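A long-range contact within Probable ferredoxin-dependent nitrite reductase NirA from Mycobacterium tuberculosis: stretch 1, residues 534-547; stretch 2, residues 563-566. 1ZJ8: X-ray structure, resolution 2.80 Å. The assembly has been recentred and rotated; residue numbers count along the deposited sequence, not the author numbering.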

# COMPACT_ATOMS: atom_id res chain seq x y z
N ASP A 534 -12.46 20.63 11.77
CA ASP A 534 -12.25 21.58 12.86
C ASP A 534 -10.87 21.41 13.47
O ASP A 534 -10.12 22.37 13.63
CB ASP A 534 -13.28 21.38 13.98
CG ASP A 534 -14.70 21.68 13.55
OD1 ASP A 534 -14.94 22.77 13.00
OD2 ASP A 534 -15.59 20.85 13.80
N TYR A 535 -10.54 20.17 13.80
CA TYR A 535 -9.28 19.86 14.46
C TYR A 535 -8.06 20.21 13.60
O TYR A 535 -7.13 20.86 14.08
CB TYR A 535 -9.23 18.38 14.83
CG TYR A 535 -7.86 17.97 15.27
CD1 TYR A 535 -7.49 18.05 16.60
CD2 TYR A 535 -6.91 17.56 14.35
CE1 TYR A 535 -6.23 17.71 17.00
CE2 TYR A 535 -5.65 17.21 14.74
CZ TYR A 535 -5.31 17.28 16.06
OH TYR A 535 -4.04 16.93 16.46
N ILE A 536 -8.06 19.75 12.35
CA ILE A 536 -6.97 20.04 11.42
C ILE A 536 -6.77 21.55 11.29
O ILE A 536 -5.64 22.04 11.34
CB ILE A 536 -7.26 19.50 9.98
CG1 ILE A 536 -7.38 17.99 9.95
CG2 ILE A 536 -6.14 19.92 9.03
CD1 ILE A 536 -6.19 17.30 10.41
N ASP A 537 -7.87 22.28 11.10
CA ASP A 537 -7.85 23.73 11.00
C ASP A 537 -7.21 24.33 12.24
O ASP A 537 -6.27 25.13 12.14
CB ASP A 537 -9.27 24.26 10.83
CG ASP A 537 -9.35 25.79 10.81
OD1 ASP A 537 -9.51 26.37 9.72
OD2 ASP A 537 -9.28 26.41 11.89
N ARG A 538 -7.72 23.95 13.42
CA ARG A 538 -7.20 24.44 14.69
C ARG A 538 -5.69 24.24 14.74
O ARG A 538 -4.95 25.21 14.85
CB ARG A 538 -7.89 23.70 15.85
CG ARG A 538 -7.53 24.17 17.25
CD ARG A 538 -8.60 23.72 18.26
NE ARG A 538 -8.84 22.26 18.29
CZ ARG A 538 -9.96 21.63 17.91
NH1 ARG A 538 -11.02 22.27 17.41
NH2 ARG A 538 -10.02 20.30 18.01
N VAL A 539 -5.25 22.99 14.58
CA VAL A 539 -3.84 22.63 14.79
C VAL A 539 -2.90 23.26 13.77
O VAL A 539 -1.80 23.68 14.10
CB VAL A 539 -3.65 21.08 14.81
CG1 VAL A 539 -3.54 20.50 13.40
CG2 VAL A 539 -2.41 20.72 15.61
N VAL A 540 -3.36 23.35 12.53
CA VAL A 540 -2.54 23.89 11.46
C VAL A 540 -2.43 25.40 11.62
O VAL A 540 -1.40 25.98 11.31
CB VAL A 540 -3.12 23.51 10.06
CG1 VAL A 540 -2.44 24.29 8.95
CG2 VAL A 540 -2.99 22.00 9.81
N ARG A 541 -3.47 26.04 12.13
CA ARG A 541 -3.39 27.46 12.43
C ARG A 541 -2.43 27.72 13.60
O ARG A 541 -1.63 28.64 13.53
CB ARG A 541 -4.78 28.01 12.70
CG ARG A 541 -5.64 28.00 11.46
CD ARG A 541 -6.93 28.78 11.65
NE ARG A 541 -7.72 28.72 10.44
CZ ARG A 541 -7.40 29.35 9.32
NH1 ARG A 541 -6.32 30.12 9.25
NH2 ARG A 541 -8.17 29.21 8.25
N ASN A 542 -2.53 26.91 14.66
CA ASN A 542 -1.57 26.94 15.77
C ASN A 542 -0.15 26.71 15.23
O ASN A 542 0.83 27.31 15.72
CB ASN A 542 -1.88 25.86 16.81
CG ASN A 542 -3.10 26.20 17.67
OD1 ASN A 542 -3.81 27.19 17.43
ND2 ASN A 542 -3.36 25.36 18.67
N PHE A 543 -0.03 25.83 14.23
CA PHE A 543 1.27 25.59 13.62
C PHE A 543 1.83 26.86 13.00
O PHE A 543 3.00 27.16 13.21
CB PHE A 543 1.24 24.45 12.59
CG PHE A 543 2.53 24.30 11.81
CD1 PHE A 543 3.71 23.99 12.46
CD2 PHE A 543 2.56 24.45 10.44
CE1 PHE A 543 4.90 23.85 11.74
CE2 PHE A 543 3.76 24.31 9.73
CZ PHE A 543 4.92 24.01 10.38
N VAL A 544 1.01 27.62 12.28
CA VAL A 544 1.52 28.82 11.58
C VAL A 544 1.67 30.03 12.54
O VAL A 544 2.29 31.02 12.19
CB VAL A 544 0.69 29.16 10.30
CG1 VAL A 544 1.52 29.95 9.30
CG2 VAL A 544 0.20 27.89 9.62
N LYS A 545 1.14 29.94 13.76
CA LYS A 545 1.33 30.98 14.76
C LYS A 545 2.66 30.75 15.47
O LYS A 545 3.65 31.43 15.18
CB LYS A 545 0.15 30.98 15.76
CG LYS A 545 0.22 32.05 16.83
CD LYS A 545 0.08 33.46 16.22
CE LYS A 545 0.13 34.53 17.29
NZ LYS A 545 -0.74 34.17 18.43
N HIS A 546 2.71 29.73 16.33
CA HIS A 546 3.86 29.42 17.18
C HIS A 546 5.04 28.86 16.36
O HIS A 546 5.84 28.08 16.86
CB HIS A 546 3.43 28.41 18.26
CG HIS A 546 2.34 28.92 19.17
ND1 HIS A 546 1.01 28.65 18.96
CD2 HIS A 546 2.40 29.66 20.30
CE1 HIS A 546 0.29 29.21 19.91
NE2 HIS A 546 1.11 29.83 20.74
N ARG A 547 5.17 29.30 15.12
CA ARG A 547 6.04 28.63 14.16
C ARG A 547 7.42 29.27 14.04
O ARG A 547 7.55 30.50 14.03
CB ARG A 547 5.41 28.66 12.79
CG ARG A 547 5.86 27.55 11.88
CD ARG A 547 5.42 27.84 10.47
NE ARG A 547 6.29 27.21 9.49
CZ ARG A 547 6.28 27.49 8.19
NH1 ARG A 547 5.45 28.40 7.68
NH2 ARG A 547 7.12 26.84 7.38
N ASP A 563 -1.44 21.65 24.74
CA ASP A 563 -2.70 22.35 24.46
C ASP A 563 -2.77 22.76 22.99
O ASP A 563 -3.84 22.68 22.38
CB ASP A 563 -2.86 23.64 25.28
CG ASP A 563 -2.60 23.44 26.74
OD1 ASP A 563 -1.43 23.14 27.09
OD2 ASP A 563 -3.55 23.61 27.54
N ASP A 564 -1.65 23.20 22.44
CA ASP A 564 -1.59 23.61 21.04
C ASP A 564 -1.76 22.47 20.02
O ASP A 564 -1.82 22.72 18.81
CB ASP A 564 -0.26 24.32 20.74
CG ASP A 564 -0.17 25.71 21.34
OD1 ASP A 564 -1.10 26.13 22.07
OD2 ASP A 564 0.85 26.38 21.07
N LEU A 565 -1.83 21.23 20.50
CA LEU A 565 -1.93 20.06 19.63
C LEU A 565 -3.26 19.29 19.78
O LEU A 565 -3.38 18.17 19.27
CB LEU A 565 -0.75 19.10 19.89
CG LEU A 565 0.71 19.59 19.78
CD1 LEU A 565 1.65 18.47 20.20
CD2 LEU A 565 1.10 20.07 18.37
N ARG A 566 -4.25 19.88 20.45
CA ARG A 566 -5.50 19.17 20.76
C ARG A 566 -6.68 19.61 19.92
O ARG A 566 -6.88 20.80 19.72
CB ARG A 566 -5.83 19.34 22.23
CG ARG A 566 -4.93 18.52 23.10
CD ARG A 566 -5.40 18.47 24.53
NE ARG A 566 -5.04 17.18 25.09
CZ ARG A 566 -5.48 16.70 26.25
NH1 ARG A 566 -6.31 17.41 27.02
NH2 ARG A 566 -5.08 15.49 26.63

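Stretch 1 is helical from Asp534 through Lys545, its i to i+4 hydrogen bonds regular along most of its length, as from Val539 N to Tyr535 O (2.9 Å). Toward the end the pattern loosens: Lys545 N makes only weak bonds, and His546 is the first residue to leave helical phi/psi. Stretch 2 is a short tail with no regular helix or strand, held internally by one weak bond from Arg566 N to Asp563 O (3.4 Å). It runs against the helix in the opposite sense, so that Leu565 CA lies 5.8 Å from Val539 CA and Asp564 CA lies 6.2 Å from Asn542 CA. That approach is close enough for helix side chains to reach the backbone of the tail directly.

The first rule of this contact follows from that geometry: helix side chains donate and tail main-chain oxygens accept. Tyr535, Arg538 and Asn542 recur at spacings of three and four, which places them along one side of the helix, and each takes a different one of three consecutive tail residues, though not in order along the helix. Asn542 ND2 donates to Asp564 O at 3.1 Å with a nearly straight N-H...O angle of 166°; its CA-to-CB bond already points toward the tail, so a short amide suffices. Tyr535 starts sideways, but its t rotamer carries the phenol to the tail, where Tyr535 OH donates to Leu565 O at 3.1 Å. Leu565 O and Arg566 C both lie at the ring edge, Tyr535 CE1 being 3.5 Å from Arg566 C. Arg538 points toward the tail and, bending at chi3 (p), brings Arg538 NE to 2.8 Å from Arg566 O at an angle of 163°, at the guanidinium edge, near its plane. That oxygen belongs to the chain terminus, where a positive group suits the carboxylate, and a long, charged chain suits this exposed margin.

Val539 fills the space among these polar contacts. Val539 CG2 lies 3.8 Å from Asp564 O and 4.1 Å from Leu565 CA, a compact branched side chain packed against backbone where there is little room between helix and tail. Leu565 is buried too, yet its CA-to-CB bond points away from the helix; to this contact it contributes mainly main chain.

Asp564 is the most heavily covered residue, with 84 Å² of the 338 Å² buried in total. Its CA-to-CB bond runs sideways, but the end of the side chain comes nearer the helix, and Asp564 OD2 sits over one face of the His546 ring, 3.1 Å from His546 ND1. The angle is too poor for a hydrogen bond, so this is proximity without a directed bond. The lesson is economical: three well-placed donors and one small apolar residue secure an irregular tail largely through its backbone.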